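Local coordinates for putative uncharacterized protein (PDB 3RQA) that is of unknown function but belongs to the atypical PilZ family of cyclic di-GMP receptors and self-assembles into a tetramer through a helical bundle, at residues 20-25 and 105-110; 9-14 and 156-161; 90-95 and 134-139. One frame throughout, in Å; residues are numbered along the deposited sequence.

Interaction 1 (20-25 and 105-110)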
loop_
_atom_site.group_PDB
_atom_site.type_symbol
_atom_site.label_atom_id
_atom_site.label_comp_id
_atom_site.label_asym_id
_atom_site.label_seq_id
_atom_site.Cartn_x
_atom_site.Cartn_y
_atom_site.Cartn_z
ATOM N N ALA C 20 -30.257 -25.505 10.115
ATOM C CA ALA C 20 -30.933 -26.688 9.601
ATOM C C ALA C 20 -30.888 -26.803 8.073
ATOM O O ALA C 20 -31.133 -25.830 7.351
ATOM C CB ALA C 20 -32.384 -26.717 10.084
ATOM N N ASP C 21 -30.563 -28.000 7.593
ATOM C CA ASP C 21 -30.516 -28.291 6.156
ATOM C C ASP C 21 -29.583 -27.404 5.331
ATOM O O ASP C 21 -29.866 -27.092 4.175
ATOM C CB ASP C 21 -31.931 -28.229 5.550
ATOM C CG ASP C 21 -32.903 -29.194 6.220
ATOM O OD1 ASP C 21 -32.457 -30.265 6.666
ATOM O OD2 ASP C 21 -34.112 -28.888 6.287
ATOM N N THR C 22 -28.474 -26.996 5.928
ATOM C CA THR C 22 -27.505 -26.186 5.217
ATOM C C THR C 22 -26.141 -26.404 5.828
ATOM O O THR C 22 -26.025 -26.686 7.021
ATOM C CB THR C 22 -27.846 -24.687 5.269
ATOM O OG1 THR C 22 -26.967 -23.987 4.386
ATOM C CG2 THR C 22 -27.684 -24.130 6.682
ATOM N N LEU C 23 -25.111 -26.285 5.002
ATOM C CA LEU C 23 -23.742 -26.478 5.451
ATOM C C LEU C 23 -23.456 -25.492 6.577
ATOM O O LEU C 23 -23.528 -24.279 6.383
ATOM C CB LEU C 23 -22.774 -26.233 4.297
ATOM C CG LEU C 23 -21.426 -26.953 4.353
ATOM C CD1 LEU C 23 -20.491 -26.353 3.310
ATOM C CD2 LEU C 23 -20.817 -26.829 5.742
ATOM N N SER C 24 -23.153 -26.022 7.756
ATOM C CA SER C 24 -22.848 -25.188 8.915
ATOM C C SER C 24 -21.532 -25.662 9.455
ATOM O O SER C 24 -21.385 -26.837 9.758
ATOM C CB SER C 24 -23.920 -25.342 9.997
ATOM O OG SER C 24 -25.171 -24.861 9.539
ATOM N N CYS C 25 -20.579 -24.748 9.576
ATOM C CA CYS C 25 -19.254 -25.095 10.069
ATOM C C CYS C 25 -18.963 -24.515 11.450
ATOM O O CYS C 25 -19.293 -23.357 11.742
ATOM C CB CYS C 25 -18.183 -24.612 9.081
ATOM S SG CYS C 25 -18.376 -25.237 7.396
ATOM N N HIS C 105 -20.209 -20.864 14.893
ATOM C CA HIS C 105 -20.921 -21.803 14.048
ATOM C C HIS C 105 -21.414 -20.925 12.911
ATOM O O HIS C 105 -22.309 -20.092 13.081
ATOM C CB HIS C 105 -22.092 -22.454 14.786
ATOM C CG HIS C 105 -22.424 -23.826 14.285
ATOM N ND1 HIS C 105 -23.688 -24.368 14.373
ATOM C CD2 HIS C 105 -21.654 -24.767 13.688
ATOM C CE1 HIS C 105 -23.683 -25.582 13.850
ATOM N NE2 HIS C 105 -22.461 -25.847 13.428
ATOM N N TRP C 106 -20.822 -21.136 11.744
ATOM C CA TRP C 106 -21.088 -20.333 10.560
ATOM C C TRP C 106 -21.755 -21.052 9.381
ATOM O O TRP C 106 -21.296 -22.109 8.944
ATOM C CB TRP C 106 -19.740 -19.742 10.121
ATOM C CG TRP C 106 -19.751 -18.664 9.101
ATOM C CD1 TRP C 106 -20.821 -17.929 8.674
ATOM C CD2 TRP C 106 -18.602 -18.129 8.434
ATOM N NE1 TRP C 106 -20.408 -16.964 7.787
ATOM C CE2 TRP C 106 -19.050 -17.064 7.621
ATOM C CE3 TRP C 106 -17.236 -18.445 8.446
ATOM C CZ2 TRP C 106 -18.173 -16.308 6.822
ATOM C CZ3 TRP C 106 -16.364 -17.695 7.649
ATOM C CH2 TRP C 106 -16.839 -16.641 6.849
ATOM N N SER C 107 -22.834 -20.463 8.873
ATOM C CA SER C 107 -23.546 -20.991 7.708
ATOM C C SER C 107 -23.797 -19.789 6.790
ATOM O O SER C 107 -23.508 -18.653 7.152
ATOM C CB SER C 107 -24.891 -21.629 8.097
ATOM O OG SER C 107 -25.932 -20.663 8.172
ATOM N N VAL C 108 -24.334 -20.050 5.608
ATOM C CA VAL C 108 -24.623 -19.006 4.645
ATOM C C VAL C 108 -25.697 -18.058 5.174
ATOM O O VAL C 108 -25.756 -16.900 4.775
ATOM C CB VAL C 108 -25.110 -19.623 3.306
ATOM C CG1 VAL C 108 -26.442 -20.311 3.508
ATOM C CG2 VAL C 108 -25.230 -18.554 2.237
ATOM N N ARG C 109 -26.534 -18.558 6.077
ATOM C CA ARG C 109 -27.631 -17.776 6.650
ATOM C C ARG C 109 -27.262 -16.844 7.793
ATOM O O ARG C 109 -27.829 -15.756 7.924
ATOM C CB ARG C 109 -28.732 -18.703 7.158
ATOM C CG ARG C 109 -29.369 -19.576 6.101
ATOM C CD ARG C 109 -30.416 -20.474 6.733
ATOM N NE ARG C 109 -30.802 -21.569 5.853
ATOM C CZ ARG C 109 -31.076 -22.793 6.282
ATOM N NH1 ARG C 109 -31.003 -23.067 7.580
ATOM N NH2 ARG C 109 -31.403 -23.746 5.414
ATOM N N GLY C 110 -26.334 -17.288 8.634
ATOM C CA GLY C 110 -25.923 -16.497 9.784
ATOM C C GLY C 110 -24.801 -17.143 10.573
ATOM O O GLY C 110 -24.114 -18.049 10.081
HETATM O O HOH W 1 -24.603 -22.757 4.751
#

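Interaction 2 (9-14 and 156-161)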
loop_
_atom_site.group_PDB
_atom_site.type_symbol
_atom_site.label_atom_id
_atom_site.label_comp_id
_atom_site.label_asym_id
_atom_site.label_seq_id
_atom_site.Cartn_x
_atom_site.Cartn_y
_atom_site.Cartn_z
ATOM N N THR C 9 -29.198 -25.599 22.227
ATOM C CA THR C 9 -30.319 -25.818 23.145
ATOM C C THR C 9 -30.704 -24.524 23.857
ATOM O O THR C 9 -31.744 -24.447 24.509
ATOM C CB THR C 9 -29.979 -26.872 24.209
ATOM O OG1 THR C 9 -28.808 -26.463 24.924
ATOM C CG2 THR C 9 -29.730 -28.220 23.561
ATOM N N LEU C 10 -29.849 -23.515 23.727
ATOM C CA LEU C 10 -30.097 -22.215 24.335
ATOM C C LEU C 10 -31.055 -21.396 23.480
ATOM O O LEU C 10 -31.740 -20.512 23.984
ATOM C CB LEU C 10 -28.781 -21.451 24.507
ATOM C CG LEU C 10 -27.857 -21.944 25.618
ATOM C CD1 LEU C 10 -26.640 -21.037 25.733
ATOM C CD2 LEU C 10 -28.631 -21.959 26.928
ATOM N N ALA C 11 -31.096 -21.698 22.188
ATOM C CA ALA C 11 -31.969 -20.982 21.264
ATOM C C ALA C 11 -32.388 -21.911 20.132
ATOM O O ALA C 11 -32.102 -21.655 18.959
ATOM C CB ALA C 11 -31.243 -19.762 20.706
ATOM N N PRO C 12 -33.087 -23.003 20.474
ATOM C CA PRO C 12 -33.566 -24.011 19.526
ATOM C C PRO C 12 -34.084 -23.451 18.204
ATOM O O PRO C 12 -33.575 -23.789 17.131
ATOM C CB PRO C 12 -34.655 -24.726 20.316
ATOM C CG PRO C 12 -34.128 -24.668 21.706
ATOM C CD PRO C 12 -33.640 -23.249 21.819
ATOM N N ALA C 13 -35.089 -22.589 18.283
ATOM C CA ALA C 13 -35.679 -22.012 17.087
ATOM C C ALA C 13 -34.682 -21.223 16.242
ATOM O O ALA C 13 -34.736 -21.256 15.014
ATOM C CB ALA C 13 -36.847 -21.135 17.464
ATOM N N ALA C 14 -33.777 -20.507 16.895
ATOM C CA ALA C 14 -32.784 -19.717 16.177
ATOM C C ALA C 14 -31.747 -20.628 15.520
ATOM O O ALA C 14 -31.399 -20.442 14.364
ATOM C CB ALA C 14 -32.101 -18.749 17.134
ATOM N N TRP C 156 -24.048 -15.634 24.340
ATOM C CA TRP C 156 -24.078 -16.103 22.958
ATOM C C TRP C 156 -25.146 -15.412 22.141
ATOM O O TRP C 156 -26.251 -15.154 22.616
ATOM C CB TRP C 156 -24.274 -17.622 22.887
ATOM C CG TRP C 156 -23.091 -18.384 23.410
ATOM C CD1 TRP C 156 -22.900 -18.840 24.683
ATOM C CD2 TRP C 156 -21.920 -18.750 22.674
ATOM N NE1 TRP C 156 -21.681 -19.471 24.789
ATOM C CE2 TRP C 156 -21.058 -19.429 23.569
ATOM C CE3 TRP C 156 -21.514 -18.571 21.346
ATOM C CZ2 TRP C 156 -19.811 -19.932 23.176
ATOM C CZ3 TRP C 156 -20.279 -19.070 20.953
ATOM C CH2 TRP C 156 -19.439 -19.744 21.869
ATOM N N LEU C 157 -24.785 -15.116 20.899
ATOM C CA LEU C 157 -25.658 -14.445 19.959
ATOM C C LEU C 157 -25.844 -15.289 18.714
ATOM O O LEU C 157 -24.910 -15.938 18.248
ATOM C CB LEU C 157 -25.048 -13.098 19.549
ATOM C CG LEU C 157 -25.361 -11.818 20.331
ATOM C CD1 LEU C 157 -25.783 -12.117 21.762
ATOM C CD2 LEU C 157 -24.140 -10.924 20.283
ATOM N N TRP C 158 -27.063 -15.286 18.198
ATOM C CA TRP C 158 -27.395 -15.982 16.967
ATOM C C TRP C 158 -27.746 -14.830 16.043
ATOM O O TRP C 158 -28.724 -14.118 16.269
ATOM C CB TRP C 158 -28.604 -16.904 17.155
ATOM C CG TRP C 158 -28.271 -18.191 17.838
ATOM C CD1 TRP C 158 -28.204 -19.434 17.265
ATOM C CD2 TRP C 158 -27.950 -18.372 19.221
ATOM N NE1 TRP C 158 -27.862 -20.371 18.206
ATOM C CE2 TRP C 158 -27.698 -19.750 19.416
ATOM C CE3 TRP C 158 -27.849 -17.502 20.319
ATOM C CZ2 TRP C 158 -27.352 -20.282 20.664
ATOM C CZ3 TRP C 158 -27.505 -18.032 21.563
ATOM C CH2 TRP C 158 -27.260 -19.410 21.723
ATOM N N LEU C 159 -26.921 -14.623 15.030
ATOM C CA LEU C 159 -27.140 -13.546 14.083
ATOM C C LEU C 159 -27.540 -14.083 12.702
ATOM O O LEU C 159 -26.940 -15.029 12.195
ATOM C CB LEU C 159 -25.872 -12.699 13.939
ATOM C CG LEU C 159 -25.213 -11.960 15.114
ATOM C CD1 LEU C 159 -26.218 -11.057 15.789
ATOM C CD2 LEU C 159 -24.632 -12.943 16.094
ATOM N N ARG C 160 -28.552 -13.463 12.102
ATOM C CA ARG C 160 -29.007 -13.848 10.772
ATOM C C ARG C 160 -28.585 -12.727 9.828
ATOM O O ARG C 160 -28.969 -11.572 10.037
ATOM C CB ARG C 160 -30.529 -13.994 10.734
ATOM C CG ARG C 160 -31.040 -14.460 9.380
ATOM C CD ARG C 160 -32.197 -13.619 8.907
ATOM N NE ARG C 160 -33.423 -13.880 9.655
ATOM C CZ ARG C 160 -34.181 -12.931 10.201
ATOM N NH1 ARG C 160 -33.830 -11.657 10.090
ATOM N NH2 ARG C 160 -35.296 -13.257 10.842
ATOM N N PHE C 161 -27.797 -13.060 8.804
ATOM C CA PHE C 161 -27.328 -12.047 7.861
ATOM C C PHE C 161 -28.491 -11.454 7.077
ATOM O O PHE C 161 -29.472 -12.138 6.797
ATOM C CB PHE C 161 -26.303 -12.626 6.853
ATOM C CG PHE C 161 -25.139 -13.354 7.496
ATOM C CD1 PHE C 161 -24.369 -12.740 8.484
ATOM C CD2 PHE C 161 -24.819 -14.658 7.109
ATOM C CE1 PHE C 161 -23.303 -13.413 9.083
ATOM C CE2 PHE C 161 -23.756 -15.343 7.699
ATOM C CZ PHE C 161 -22.998 -14.720 8.687
#

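Interaction 3 (90-95 and 134-139)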
loop_
_atom_site.group_PDB
_atom_site.type_symbol
_atom_site.label_atom_id
_atom_site.label_comp_id
_atom_site.label_asym_id
_atom_site.label_seq_id
_atom_site.Cartn_x
_atom_site.Cartn_y
_atom_site.Cartn_z
ATOM N N ARG C 90 1.046 -5.995 6.228
ATOM C CA ARG C 90 1.866 -5.665 7.380
ATOM C C ARG C 90 1.464 -4.282 7.898
ATOM O O ARG C 90 1.354 -4.073 9.101
ATOM C CB ARG C 90 3.351 -5.672 6.996
ATOM C CG ARG C 90 4.286 -5.329 8.145
ATOM C CD ARG C 90 5.726 -5.592 7.773
ATOM N NE ARG C 90 5.901 -6.968 7.313
ATOM C CZ ARG C 90 5.951 -8.029 8.113
ATOM N NH1 ARG C 90 6.106 -9.240 7.603
ATOM N NH2 ARG C 90 5.872 -7.878 9.424
ATOM N N LEU C 91 1.231 -3.350 6.980
ATOM C CA LEU C 91 0.851 -1.990 7.352
ATOM C C LEU C 91 -0.425 -2.017 8.195
ATOM O O LEU C 91 -0.489 -1.423 9.263
ATOM C CB LEU C 91 0.596 -1.141 6.103
ATOM C CG LEU C 91 1.055 0.324 6.100
ATOM C CD1 LEU C 91 0.146 1.109 5.155
ATOM C CD2 LEU C 91 1.021 0.929 7.504
ATOM N N VAL C 92 -1.435 -2.712 7.690
ATOM C CA VAL C 92 -2.713 -2.821 8.366
ATOM C C VAL C 92 -2.604 -3.378 9.784
ATOM O O VAL C 92 -3.242 -2.860 10.702
ATOM C CB VAL C 92 -3.680 -3.690 7.549
ATOM C CG1 VAL C 92 -4.917 -4.013 8.358
ATOM C CG2 VAL C 92 -4.060 -2.961 6.273
ATOM N N ARG C 93 -1.797 -4.419 9.971
ATOM C CA ARG C 93 -1.653 -4.998 11.299
ATOM C C ARG C 93 -1.092 -3.967 12.273
ATOM O O ARG C 93 -1.334 -4.048 13.467
ATOM C CB ARG C 93 -0.749 -6.238 11.261
ATOM C CG ARG C 93 -1.369 -7.441 10.574
ATOM C CD ARG C 93 -0.356 -8.573 10.443
ATOM N NE ARG C 93 -0.789 -9.597 9.497
ATOM C CZ ARG C 93 -1.786 -10.448 9.718
ATOM N NH1 ARG C 93 -2.112 -11.349 8.793
ATOM N NH2 ARG C 93 -2.453 -10.407 10.863
ATOM N N GLN C 94 -0.354 -2.993 11.755
ATOM C CA GLN C 94 0.223 -1.943 12.588
ATOM C C GLN C 94 -0.825 -1.085 13.304
ATOM O O GLN C 94 -0.675 -0.764 14.483
ATOM C CB GLN C 94 1.111 -1.025 11.747
ATOM C CG GLN C 94 2.597 -1.323 11.825
ATOM C CD GLN C 94 3.418 -0.447 10.888
ATOM O OE1 GLN C 94 3.148 0.746 10.736
ATOM N NE2 GLN C 94 4.437 -1.035 10.268
ATOM N N SER C 95 -1.890 -0.728 12.599
ATOM C CA SER C 95 -2.910 0.132 13.184
ATOM C C SER C 95 -4.212 -0.523 13.626
ATOM O O SER C 95 -4.673 -0.290 14.741
ATOM C CB SER C 95 -3.239 1.255 12.207
ATOM O OG SER C 95 -3.690 0.714 10.978
ATOM N N TRP C 134 -3.727 -14.937 6.916
ATOM C CA TRP C 134 -2.496 -14.319 6.424
ATOM C C TRP C 134 -2.808 -12.908 5.917
ATOM O O TRP C 134 -1.906 -12.094 5.742
ATOM C CB TRP C 134 -1.870 -15.147 5.295
ATOM C CG TRP C 134 -2.749 -15.293 4.097
ATOM C CD1 TRP C 134 -3.735 -16.221 3.906
ATOM C CD2 TRP C 134 -2.776 -14.437 2.949
ATOM N NE1 TRP C 134 -4.381 -15.990 2.708
ATOM C CE2 TRP C 134 -3.812 -14.900 2.101
ATOM C CE3 TRP C 134 -2.026 -13.322 2.552
ATOM C CZ2 TRP C 134 -4.119 -14.286 0.880
ATOM C CZ3 TRP C 134 -2.329 -12.710 1.332
ATOM C CH2 TRP C 134 -3.370 -13.198 0.512
ATOM N N LEU C 135 -4.090 -12.624 5.689
ATOM C CA LEU C 135 -4.526 -11.307 5.211
ATOM C C LEU C 135 -5.389 -10.662 6.294
ATOM O O LEU C 135 -6.470 -11.146 6.615
ATOM C CB LEU C 135 -5.342 -11.450 3.929
ATOM C CG LEU C 135 -5.794 -10.180 3.207
ATOM C CD1 LEU C 135 -4.637 -9.575 2.437
ATOM C CD2 LEU C 135 -6.925 -10.529 2.254
ATOM N N PRO C 136 -4.923 -9.542 6.863
ATOM C CA PRO C 136 -5.656 -8.838 7.923
ATOM C C PRO C 136 -6.856 -8.019 7.436
ATOM O O PRO C 136 -7.014 -6.856 7.809
ATOM C CB PRO C 136 -4.573 -7.965 8.540
ATOM C CG PRO C 136 -3.811 -7.524 7.307
ATOM C CD PRO C 136 -3.681 -8.823 6.513
ATOM N N GLU C 137 -7.693 -8.608 6.594
ATOM C CA GLU C 137 -8.859 -7.885 6.111
ATOM C C GLU C 137 -10.114 -8.499 6.711
ATOM O O GLU C 137 -10.200 -9.714 6.909
ATOM C CB GLU C 137 -8.942 -7.914 4.583
ATOM C CG GLU C 137 -10.118 -7.122 4.034
ATOM C CD GLU C 137 -9.959 -5.619 4.190
ATOM O OE1 GLU C 137 -9.634 -5.151 5.305
ATOM O OE2 GLU C 137 -10.163 -4.897 3.188
ATOM N N LEU C 138 -11.092 -7.656 7.002
ATOM C CA LEU C 138 -12.316 -8.150 7.608
ATOM C C LEU C 138 -13.511 -8.207 6.684
ATOM O O LEU C 138 -13.694 -7.368 5.807
ATOM C CB LEU C 138 -12.660 -7.315 8.847
ATOM C CG LEU C 138 -11.552 -7.250 9.910
ATOM C CD1 LEU C 138 -12.038 -6.486 11.145
ATOM C CD2 LEU C 138 -11.144 -8.657 10.293
ATOM N N LEU C 139 -14.305 -9.247 6.878
ATOM C CA LEU C 139 -15.530 -9.427 6.131
ATOM C C LEU C 139 -16.592 -8.850 7.081
ATOM O O LEU C 139 -16.690 -9.278 8.238
ATOM C CB LEU C 139 -15.790 -10.915 5.888
ATOM C CG LEU C 139 -17.073 -11.293 5.133
ATOM C CD1 LEU C 139 -16.961 -10.882 3.653
ATOM C CD2 LEU C 139 -17.319 -12.795 5.259
#

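Interaction 1 (20-25 and 105-110)
Antiparallel pairing between neighbouring strands of the PilZ β-barrel joins 20-25, the link from helix 12-19 into strand 24-34, to the end of strand 101-107 and the turn after it. C25 and W106 form a hydrogen-bonded pair, with C25 N to W106 O at 2.8 Å and W106 N to C25 O at 2.7 Å, both nearly straight. Past S24 and S107, where L23 O and V108 N stand 4.4 Å apart, a water bridges the two backbones: it donates to L23 O at 2.5 Å, accepts from V108 N at 2.9 Å and also bonds T22 OG1. T22 OG1 stands anti to its backbone N (chi1 -171°), which puts CG2 in the crowded position between the backbone N and the carbonyl carbon, over R109.

The guanidinium of R109, on an arm extended from CG to NE, grips A20 O end-on through two bent bonds in its plane, NH2 nearly along the C=O axis and NH1 on a lone pair. Methyl CG2 of T22 lies 3.6 Å above its centre, which with the bonded edge holds the guanidinium flat. S24 CB, on the same face as S107, makes an off-centre CH-pi contact with the H105 ring.

S107 organises the turn that presents R109. Its OG accepts from R109 N in an ST turn and is bonded to L18 O, tying the turn back to helix 12-19. W106 packs on L172 and L176 of helix 165-185. S24 OG donates to T22 O at 3.2 Å from above the carbonyl plane.

Interaction 2 (9-14 and 156-161)
W158, on strand 155-161 of the PilZ barrel, carries most of this contact, its indole received by the start of helix 12-19. The tight centre is A11, the N-cap residue: its CB stands 3.8 Å from the centroid of the six-membered ring of W158, only 10° off the normal, a CH-pi contact squarely over the face. A14, one helical turn on, sets its methyl near the root of the indole, CB to W158 CG at 3.9 Å. L10 comes to the far end, where its CB lies 3.8 Å from W158 CH2. The three residues thus follow the long axis of the indole, from L10 at the benzo end to A14 at the pyrrole end. With CG anti to the carbonyl carbon (chi1 -78°), W158 extends its ring toward the helix start, and NE1 is bonded to D15 of the same helix, which would restrain the rotation of the ring.

Packing slackens toward W156, where L10 CD1 stays 4.5 Å from CD1 of the indole and the NE1 of W156 turns to D151. P12, pointing away, and A13 are exposed and take no part. R160, further along the strand, reaches the helix by a salt bridge to E17. No hydrogen bond joins the two segments themselves, so their cohesion is apolar and dispersive, methyl against indole, with direction supplied by the polar bond from W158 NE1.

Interaction 3 (90-95 and 134-139)
The C-terminal part of helix 73-95 comes up against an irregular loop, R93 and P136 closest with their CA atoms 6.5 Å apart, where the loop bends in an inverse gamma turn centred on P136. The pyrrolidine ring points at the helix and fits between V92 and R93. On one side V92, its CG1 anti to the backbone N (chi1 170°), brings that methyl to 3.8 Å from P136 CG and 3.6 Å from P136 O, the two side chains crossing obliquely. On the other, R93 passes across the proline at about a right angle: its CG lies 3.8 Å from P136 CB, and the arm, extended from CG to NE, then turns at the end so that P136 CB lies 3.9 Å over the centre of the guanidinium.

Helix 73-95 belongs to the parallel coiled-coil, four-helix bundle that makes this PilZ protein a tetramer, and L91 packs on L91 of each of the other three subunits. The loop, which leads into strand 139-150 of the barrel, is therefore seated on the bundle. Between chains, E137 is salt-bridged to R90 of the third subunit, and R90 to E137 of the second subunit. R93 NH1 is hydrogen-bonded to D133 O, and W134 O lies 3.1 Å from R93 NH1. W134 itself turns away from the helix segment, NE1 bonded to E56, with an acetate ion about 3 Å from its side chain.

Interactions 1 and 2 adjoin, their centres 12 Å apart, and fasten both ends of helix 12-19 to the same barrel. They meet directly: R109 O lies 2.8 Å from F161 N, a probable hydrogen bond, and F161 CE2 packs 3.2 Å from G110 CA. Interaction 3 lies on the opposite side of the chain's centre, 26 Å from interaction 1 and 29 Å from interaction 2 between centres, where the barrel meets the tetramer bundle. Interactions 1 and 3 still touch, W106 CZ2 to L139 CD2 at 3.9 Å, whereas the nearest atoms of 2 and 3 are about 7 Å apart. The acetate beside W134 belongs to interaction 3 and probably comes from the crystallisation liquor.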